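Local coordinates for aminopeptidase-like protein (Chaetomium thermophilum, PDB 5JM6), which probably acts as a zinc-dependent metalloaminopeptidase of the M18 family and assembles into a dodecamer, at residues G95-G100 and E363-S368; P143-P148 and S255-K260; G251-T256 and D275-W280. One frame throughout, in Å; residues are numbered along the deposited sequence.

Contact 1: G95-G100 and E363-S368; sequences GKLVPG and ESFCSS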
loop_
_atom_site.group_PDB
_atom_site.type_symbol
_atom_site.label_atom_id
_atom_site.label_comp_id
_atom_site.label_asym_id
_atom_site.label_seq_id
_atom_site.Cartn_x
_atom_site.Cartn_y
_atom_site.Cartn_z
ATOM N N GLY A 95 59.551 41.810 7.287
ATOM C CA GLY A 95 60.318 42.799 6.555
ATOM C C GLY A 95 59.726 43.248 5.223
ATOM O O GLY A 95 59.511 44.440 5.005
ATOM N N LYS A 96 59.381 42.274 4.380
ATOM C CA LYS A 96 59.290 42.438 2.918
ATOM C C LYS A 96 58.230 43.308 2.273
ATOM O O LYS A 96 58.368 43.673 1.105
ATOM C CB LYS A 96 59.055 41.097 2.245
ATOM C CG LYS A 96 59.792 39.901 2.709
ATOM C CD LYS A 96 59.671 38.947 1.537
ATOM C CE LYS A 96 59.382 37.533 1.938
ATOM N NZ LYS A 96 60.669 36.827 1.966
ATOM N N LEU A 97 57.120 43.538 2.949
ATOM C CA LEU A 97 55.966 44.011 2.206
ATOM C C LEU A 97 55.980 45.524 2.094
ATOM O O LEU A 97 56.263 46.238 3.055
ATOM C CB LEU A 97 54.674 43.503 2.838
ATOM C CG LEU A 97 54.553 41.977 2.925
ATOM C CD1 LEU A 97 53.157 41.589 3.374
ATOM C CD2 LEU A 97 54.904 41.302 1.603
ATOM N N VAL A 98 55.681 45.996 0.891
ATOM C CA VAL A 98 55.909 47.378 0.521
ATOM C C VAL A 98 54.716 47.854 -0.303
ATOM O O VAL A 98 54.110 47.063 -1.028
ATOM C CB VAL A 98 57.246 47.513 -0.268
ATOM C CG1 VAL A 98 57.080 47.078 -1.723
ATOM C CG2 VAL A 98 57.812 48.920 -0.175
ATOM N N PRO A 99 54.335 49.135 -0.158
ATOM C CA PRO A 99 53.253 49.664 -0.994
ATOM C C PRO A 99 53.565 49.506 -2.477
ATOM O O PRO A 99 54.719 49.647 -2.883
ATOM C CB PRO A 99 53.190 51.140 -0.598
ATOM C CG PRO A 99 53.726 51.180 0.784
ATOM C CD PRO A 99 54.767 50.103 0.866
ATOM N N GLY A 100 52.547 49.198 -3.272
ATOM C CA GLY A 100 52.742 48.967 -4.690
ATOM C C GLY A 100 53.216 47.559 -5.005
ATOM O O GLY A 100 53.346 47.195 -6.170
ATOM N N GLU A 363 50.468 42.810 10.098
ATOM C CA GLU A 363 51.551 42.869 11.075
ATOM C C GLU A 363 52.871 43.246 10.413
ATOM O O GLU A 363 53.708 43.918 11.016
ATOM C CB GLU A 363 51.703 41.537 11.805
ATOM C CG GLU A 363 52.873 41.514 12.768
ATOM C CD GLU A 363 53.450 40.133 12.939
ATOM O OE1 GLU A 363 53.607 39.434 11.918
ATOM O OE2 GLU A 363 53.746 39.749 14.090
ATOM N N SER A 364 53.049 42.814 9.170
ATOM C CA SER A 364 54.242 43.170 8.413
ATOM C C SER A 364 54.323 44.682 8.217
ATOM O O SER A 364 55.351 45.293 8.503
ATOM C CB SER A 364 54.257 42.456 7.061
ATOM O OG SER A 364 55.421 42.789 6.324
ATOM N N PHE A 365 53.237 45.285 7.744
ATOM C CA PHE A 365 53.221 46.729 7.529
ATOM C C PHE A 365 53.231 47.498 8.845
ATOM O O PHE A 365 53.630 48.660 8.882
ATOM C CB PHE A 365 52.010 47.140 6.692
ATOM C CG PHE A 365 52.171 46.852 5.232
ATOM C CD1 PHE A 365 52.823 47.752 4.404
ATOM C CD2 PHE A 365 51.684 45.679 4.687
ATOM C CE1 PHE A 365 52.979 47.487 3.059
ATOM C CE2 PHE A 365 51.834 45.408 3.344
ATOM C CZ PHE A 365 52.485 46.312 2.528
ATOM N N CYS A 366 52.797 46.848 9.921
ATOM C CA CYS A 366 52.876 47.453 11.246
ATOM C C CYS A 366 54.328 47.572 11.702
ATOM O O CYS A 366 54.696 48.545 12.361
ATOM C CB CYS A 366 52.070 46.646 12.264
ATOM S SG CYS A 366 50.279 46.823 12.118
ATOM N N SER A 367 55.151 46.584 11.361
ATOM C CA SER A 367 56.578 46.657 11.671
ATOM C C SER A 367 57.243 47.803 10.927
ATOM O O SER A 367 57.947 48.613 11.527
ATOM C CB SER A 367 57.289 45.344 11.336
ATOM O OG SER A 367 57.298 44.466 12.446
ATOM N N SER A 368 57.009 47.861 9.621
ATOM C CA SER A 368 57.628 48.864 8.763
ATOM C C SER A 368 57.366 50.282 9.261
ATOM O O SER A 368 58.236 51.148 9.192
ATOM C CB SER A 368 57.120 48.715 7.327
ATOM O OG SER A 368 57.293 47.388 6.860
#
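Leu97 reaches from the loop 95-100 to the last turns of helix 353-368, and every part of its side chain that touches the helix meets either Phe365 or Ser364. Its CB lies obliquely against the tip of the Phe365 ring, 3.5 Å from Phe365 CE2. CG, set anti to the carbonyl carbon (chi1 -59°), turns to Ser364, with Leu97 CG 3.6 Å from Ser364 OG. CD1 continues alongside the same serine, 3.9 Å from Ser364 CB. Ser364 OG, itself anti to its backbone N (chi1 -179°), is hydrogen-bonded to the carbonyl of Trp93, so the leucine packs against a hydroxyl already engaged. In the fold this ties the connection between strands 85-86 and 102-107, at one margin of the mixed sheet of the zinc-peptidase domain, to the C-terminal end of a helix more than 260 residues later. Phe365 CE1 lies 3.5 Å from Leu97 O. Pro99 and Phe365 run past each other in opposite directions, and Pro99 CD comes to the ring edge, near its plane, 3.9 Å from Phe365 CE1. Tyr121 adds an edge-to-face ring contact to Phe365, and Tyr103 OH is hydrogen-bonded to Val98 N. One turn on, Ser368 OG donates to Ser364 O at 3.3 Å, approaching above the carbonyl plane while Ser368 N binds the same oxygen.

Contact 2: P143-P148 and S255-K260; sequences PTSVKP and STQPPK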
loop_
_atom_site.group_PDB
_atom_site.type_symbol
_atom_site.label_atom_id
_atom_site.label_comp_id
_atom_site.label_asym_id
_atom_site.label_seq_id
_atom_site.Cartn_x
_atom_site.Cartn_y
_atom_site.Cartn_z
ATOM N N PRO A 143 42.980 4.521 -2.769
ATOM C CA PRO A 143 44.341 4.165 -2.350
ATOM C C PRO A 143 44.850 2.895 -3.036
ATOM O O PRO A 143 45.986 2.875 -3.507
ATOM C CB PRO A 143 44.187 3.968 -0.844
ATOM C CG PRO A 143 43.162 4.991 -0.473
ATOM C CD PRO A 143 42.186 5.040 -1.640
ATOM N N THR A 144 44.018 1.862 -3.103
ATOM C CA THR A 144 44.289 0.742 -3.995
ATOM C C THR A 144 43.313 0.838 -5.158
ATOM O O THR A 144 42.121 0.574 -5.003
ATOM C CB THR A 144 44.138 -0.621 -3.287
ATOM O OG1 THR A 144 45.073 -0.709 -2.205
ATOM C CG2 THR A 144 44.389 -1.763 -4.259
ATOM N N SER A 145 43.815 1.231 -6.324
ATOM C CA SER A 145 42.955 1.387 -7.489
ATOM C C SER A 145 42.862 0.127 -8.345
ATOM O O SER A 145 41.983 0.021 -9.199
ATOM C CB SER A 145 43.425 2.578 -8.331
ATOM O OG SER A 145 44.808 2.820 -8.168
ATOM N N VAL A 146 43.741 -0.838 -8.093
ATOM C CA VAL A 146 43.731 -2.074 -8.865
ATOM C C VAL A 146 42.469 -2.886 -8.554
ATOM O O VAL A 146 41.917 -2.814 -7.453
ATOM C CB VAL A 146 45.001 -2.924 -8.603
ATOM C CG1 VAL A 146 44.890 -3.694 -7.295
ATOM C CG2 VAL A 146 45.257 -3.875 -9.766
ATOM N N LYS A 147 42.005 -3.628 -9.555
ATOM C CA LYS A 147 40.810 -4.458 -9.457
ATOM C C LYS A 147 41.064 -5.782 -10.172
ATOM O O LYS A 147 41.972 -5.873 -10.997
ATOM C CB LYS A 147 39.601 -3.748 -10.079
ATOM C CG LYS A 147 39.037 -2.591 -9.270
ATOM C CD LYS A 147 38.002 -3.061 -8.263
ATOM C CE LYS A 147 37.034 -1.940 -7.910
ATOM N NZ LYS A 147 36.006 -2.354 -6.915
ATOM N N PRO A 148 40.269 -6.817 -9.858
ATOM C CA PRO A 148 40.389 -8.055 -10.635
ATOM C C PRO A 148 39.898 -7.851 -12.061
ATOM O O PRO A 148 38.856 -7.222 -12.253
ATOM C CB PRO A 148 39.481 -9.043 -9.888
ATOM C CG PRO A 148 39.163 -8.400 -8.578
ATOM C CD PRO A 148 39.265 -6.928 -8.787
ATOM N N SER A 255 52.535 -1.340 -6.503
ATOM C CA SER A 255 51.838 -2.620 -6.527
ATOM C C SER A 255 50.337 -2.493 -6.248
ATOM O O SER A 255 49.572 -3.400 -6.569
ATOM C CB SER A 255 52.468 -3.586 -5.522
ATOM O OG SER A 255 52.277 -3.134 -4.194
ATOM N N THR A 256 49.909 -1.378 -5.658
ATOM C CA THR A 256 48.489 -1.192 -5.350
ATOM C C THR A 256 47.695 -0.656 -6.538
ATOM O O THR A 256 46.474 -0.522 -6.466
ATOM C CB THR A 256 48.277 -0.229 -4.161
ATOM O OG1 THR A 256 48.915 1.026 -4.432
ATOM C CG2 THR A 256 48.843 -0.820 -2.881
ATOM N N GLN A 257 48.390 -0.378 -7.635
ATOM C CA GLN A 257 47.811 0.336 -8.769
ATOM C C GLN A 257 47.808 -0.537 -10.021
ATOM O O GLN A 257 48.510 -1.547 -10.068
ATOM C CB GLN A 257 48.592 1.627 -9.027
ATOM C CG GLN A 257 48.810 2.474 -7.788
ATOM C CD GLN A 257 47.549 3.185 -7.344
ATOM O OE1 GLN A 257 46.852 3.798 -8.150
ATOM N NE2 GLN A 257 47.240 3.092 -6.056
ATOM N N PRO A 258 46.987 -0.178 -11.023
ATOM C CA PRO A 258 47.076 -0.894 -12.300
ATOM C C PRO A 258 48.478 -0.771 -12.886
ATOM O O PRO A 258 48.986 0.346 -12.991
ATOM C CB PRO A 258 46.043 -0.180 -13.176
ATOM C CG PRO A 258 45.069 0.397 -12.208
ATOM C CD PRO A 258 45.882 0.798 -11.013
ATOM N N PRO A 259 49.095 -1.903 -13.264
ATOM C CA PRO A 259 50.490 -1.909 -13.724
ATOM C C PRO A 259 50.687 -0.976 -14.901
ATOM O O PRO A 259 51.704 -0.291 -15.023
ATOM C CB PRO A 259 50.719 -3.363 -14.148
ATOM C CG PRO A 259 49.674 -4.145 -13.435
ATOM C CD PRO A 259 48.484 -3.241 -13.341
ATOM N N LYS A 260 49.677 -0.951 -15.757
ATOM C CA LYS A 260 49.722 -0.206 -16.997
ATOM C C LYS A 260 49.563 1.293 -16.799
ATOM O O LYS A 260 50.054 2.086 -17.603
ATOM C CB LYS A 260 48.644 -0.727 -17.932
ATOM C CG LYS A 260 49.250 -1.413 -19.109
ATOM C CD LYS A 260 48.240 -2.010 -20.037
ATOM C CE LYS A 260 48.893 -3.176 -20.741
ATOM N NZ LYS A 260 48.128 -3.569 -21.941
#
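Val146 lays its branched side chain over the backbone of Thr256 and Gln257: Val146 CB sits 3.5 Å from Thr256 O, and CG2, anti to the backbone N, leans to the carbonyl of Gln257. The same Thr256 oxygen takes the cross-segment hydrogen bond, Val146 N to Thr256 O at 3.2 Å, the donor in the carbonyl plane on a lone pair and the N-H pointing well at it (156°). Thr144 closes on this carbonyl too, its methyl CG2 3.3 Å from Thr256 O and its CA-H making a CA-H...O contact. The two threonine side chains cross at about a right angle, Thr144 OG1 lying 3.8 Å from Thr256 CB. Gln257, bent at chi2 (-74°), folds back so that its NE2 donates to Thr256 OG1 at 3.1 Å, with that oxygen close to the plane of the Gln257 amide; Gln257 NE2 also lies 2.8 Å from Pro143 O. Thr256 OG1 in turn donates to Phe253 O. An alanine at Thr256 would remove that hydroxyl and its methyl, and would probably leave the Gln257 amide less firmly oriented and the packing on Thr144 thinner. Pro258, at the N-cap position, packs beside the backbone of Val146, Pro258 CD 4.0 Å from Val146 N. Thr144 N is hydrogen-bonded to His408 of a neighbouring subunit. The contact thus fits the loop between strands 139-141 and 153-160 against the 3-10 turn and N-cap that lead into helix 259-268, with Leu156 of strand 153-160 touching both Ser145 and Pro258.

Contact 3: G251-T256 and D275-W280; sequences GSFAST and DSILNW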
loop_
_atom_site.group_PDB
_atom_site.type_symbol
_atom_site.label_atom_id
_atom_site.label_comp_id
_atom_site.label_asym_id
_atom_site.label_seq_id
_atom_site.Cartn_x
_atom_site.Cartn_y
_atom_site.Cartn_z
ATOM N N GLY A 251 55.462 -4.904 -1.724
ATOM C CA GLY A 251 54.814 -4.069 -0.730
ATOM C C GLY A 251 54.752 -2.585 -1.053
ATOM O O GLY A 251 54.289 -1.794 -0.231
ATOM N N SER A 252 55.206 -2.199 -2.244
ATOM C CA SER A 252 55.312 -0.782 -2.589
ATOM C C SER A 252 53.975 -0.169 -2.994
ATOM O O SER A 252 52.968 -0.868 -3.112
ATOM C CB SER A 252 56.323 -0.592 -3.721
ATOM O OG SER A 252 55.889 -1.240 -4.903
ATOM N N PHE A 253 53.979 1.140 -3.236
ATOM C CA PHE A 253 52.771 1.832 -3.669
ATOM C C PHE A 253 52.380 1.396 -5.074
ATOM O O PHE A 253 51.198 1.210 -5.362
ATOM C CB PHE A 253 52.958 3.352 -3.628
ATOM C CG PHE A 253 51.788 4.123 -4.185
ATOM C CD1 PHE A 253 50.714 4.459 -3.376
ATOM C CD2 PHE A 253 51.764 4.512 -5.516
ATOM C CE1 PHE A 253 49.638 5.164 -3.885
ATOM C CE2 PHE A 253 50.690 5.216 -6.031
ATOM C CZ PHE A 253 49.626 5.544 -5.214
ATOM N N ALA A 254 53.373 1.238 -5.944
ATOM C CA ALA A 254 53.118 0.871 -7.333
ATOM C C ALA A 254 52.307 -0.418 -7.433
ATOM O O ALA A 254 51.473 -0.566 -8.324
ATOM C CB ALA A 254 54.426 0.736 -8.097
ATOM N N SER A 255 52.535 -1.340 -6.503
ATOM C CA SER A 255 51.838 -2.620 -6.527
ATOM C C SER A 255 50.337 -2.493 -6.248
ATOM O O SER A 255 49.572 -3.400 -6.569
ATOM C CB SER A 255 52.468 -3.586 -5.522
ATOM O OG SER A 255 52.277 -3.134 -4.194
ATOM N N THR A 256 49.909 -1.378 -5.658
ATOM C CA THR A 256 48.489 -1.192 -5.350
ATOM C C THR A 256 47.695 -0.656 -6.538
ATOM O O THR A 256 46.474 -0.522 -6.466
ATOM C CB THR A 256 48.277 -0.229 -4.161
ATOM O OG1 THR A 256 48.915 1.026 -4.432
ATOM C CG2 THR A 256 48.843 -0.820 -2.881
ATOM N N ASP A 275 59.589 2.221 -8.013
ATOM C CA ASP A 275 59.710 2.415 -6.580
ATOM C C ASP A 275 60.007 3.873 -6.238
ATOM O O ASP A 275 60.134 4.230 -5.067
ATOM C CB ASP A 275 60.783 1.482 -6.018
ATOM C CG ASP A 275 60.410 0.017 -6.171
ATOM O OD1 ASP A 275 59.396 -0.403 -5.573
ATOM O OD2 ASP A 275 61.120 -0.714 -6.895
ATOM N N SER A 276 60.103 4.710 -7.270
ATOM C CA SER A 276 60.300 6.148 -7.101
ATOM C C SER A 276 58.992 6.895 -6.847
ATOM O O SER A 276 59.005 8.082 -6.519
ATOM C CB SER A 276 60.988 6.742 -8.330
ATOM O OG SER A 276 62.286 6.205 -8.502
ATOM N N ILE A 277 57.866 6.212 -7.019
ATOM C CA ILE A 277 56.573 6.821 -6.737
ATOM C C ILE A 277 56.101 6.395 -5.351
ATOM O O ILE A 277 55.836 5.218 -5.108
ATOM C CB ILE A 277 55.522 6.448 -7.797
ATOM C CG1 ILE A 277 55.989 6.914 -9.178
ATOM C CG2 ILE A 277 54.177 7.067 -7.455
ATOM C CD1 ILE A 277 55.002 6.647 -10.286
ATOM N N LEU A 278 56.040 7.358 -4.436
ATOM C CA LEU A 278 55.621 7.102 -3.063
ATOM C C LEU A 278 54.100 7.069 -2.942
ATOM O O LEU A 278 53.545 6.350 -2.109
ATOM C CB LEU A 278 56.208 8.158 -2.122
ATOM C CG LEU A 278 57.706 8.459 -2.267
ATOM C CD1 LEU A 278 58.132 9.576 -1.328
ATOM C CD2 LEU A 278 58.552 7.215 -2.032
ATOM N N ASN A 279 53.441 7.847 -3.796
ATOM C CA ASN A 279 51.992 7.991 -3.801
ATOM C C ASN A 279 51.600 8.893 -4.959
ATOM O O ASN A 279 52.461 9.506 -5.590
ATOM C CB ASN A 279 51.486 8.584 -2.480
ATOM C CG ASN A 279 50.200 7.937 -2.003
ATOM O OD1 ASN A 279 49.137 8.128 -2.593
ATOM N ND2 ASN A 279 50.290 7.173 -0.920
ATOM N N TRP A 280 50.309 8.964 -5.254
ATOM C CA TRP A 280 49.824 9.982 -6.169
ATOM C C TRP A 280 48.385 10.346 -5.846
ATOM O O TRP A 280 47.675 9.595 -5.177
ATOM C CB TRP A 280 49.950 9.541 -7.636
ATOM C CG TRP A 280 49.210 8.286 -8.038
ATOM C CD1 TRP A 280 47.967 7.890 -7.630
ATOM C CD2 TRP A 280 49.637 7.318 -9.004
ATOM N NE1 TRP A 280 47.618 6.713 -8.245
ATOM C CE2 TRP A 280 48.625 6.344 -9.098
ATOM C CE3 TRP A 280 50.787 7.174 -9.787
ATOM C CZ2 TRP A 280 48.727 5.243 -9.944
ATOM C CZ3 TRP A 280 50.885 6.076 -10.623
ATOM C CH2 TRP A 280 49.862 5.125 -10.694
#
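The chain 251-256 comes closest to the opening of strand 277-286 at Phe253, its CA 6.0 Å from that of Leu278, then winds into a 3-10 turn, and no hydrogen bond joins the two segments. Phe253 carries the contact. With CG anti to the backbone N (chi1 175°), its ring is projected across the strand, and Asn279 CA sits over the ring centre in a CH-pi contact, 3.5 Å from the centroid and 5° off the normal. The far edge of the ring points at the face of Trp280 in a T-shaped pair, the Phe253 ring and the Trp280 five-membered ring having centroids 4.9 Å apart and planes at 85°. Ile277 meets the ring obliquely, its CG2 4.0 Å from Phe253 CD2, and the Asn279 amide lies beside Phe253 CE1. Nearer the backbone, Phe253 CB rests 3.4 Å from Leu278 O. On the other ring face, toward the rim, lies Thr256 OG1, held there by its bond to Phe253 O, in the carbonyl plane on a lone pair; Thr256 N donates to the same oxygen. Ser255 OG donates to Ser252 O at 2.6 Å and is also bonded to Pro250 O. Trp280 also touches Val262 and Ile265 of helix 259-268, and Met433 of a neighbouring subunit packs on Asn279. Dispersion and weakly polar CH-pi and aromatic forces therefore join loop to strand, while hydrogen bonds within 251-256, such as those of Thr256 to Phe253 O, fix the base from which the phenylalanine projects.

How the contacts relate
Contacts 2 and 3 are neighbours, with centres 10 Å apart; they share Ser255 and Thr256, and Gln257 of one packs on Trp280 of the other. Both serve the six-stranded antiparallel sheet: strands 139-141 and 153-160 flank the loop of contact 2, strand 277-286 carries contact 3, and helix 259-268 begins in contact 2 and precedes that strand in the chain. Both also touch a neighbouring subunit, placing them at subunit contacts of the dodecamer. Contact 1 lies about 50 Å and 44 Å from them, centre to centre, beside the mixed sheet. Its segments bracket the others in sequence, and the antiparallel strands all fall between 127-133 and 330-336 of the mixed sheet, as an insertion.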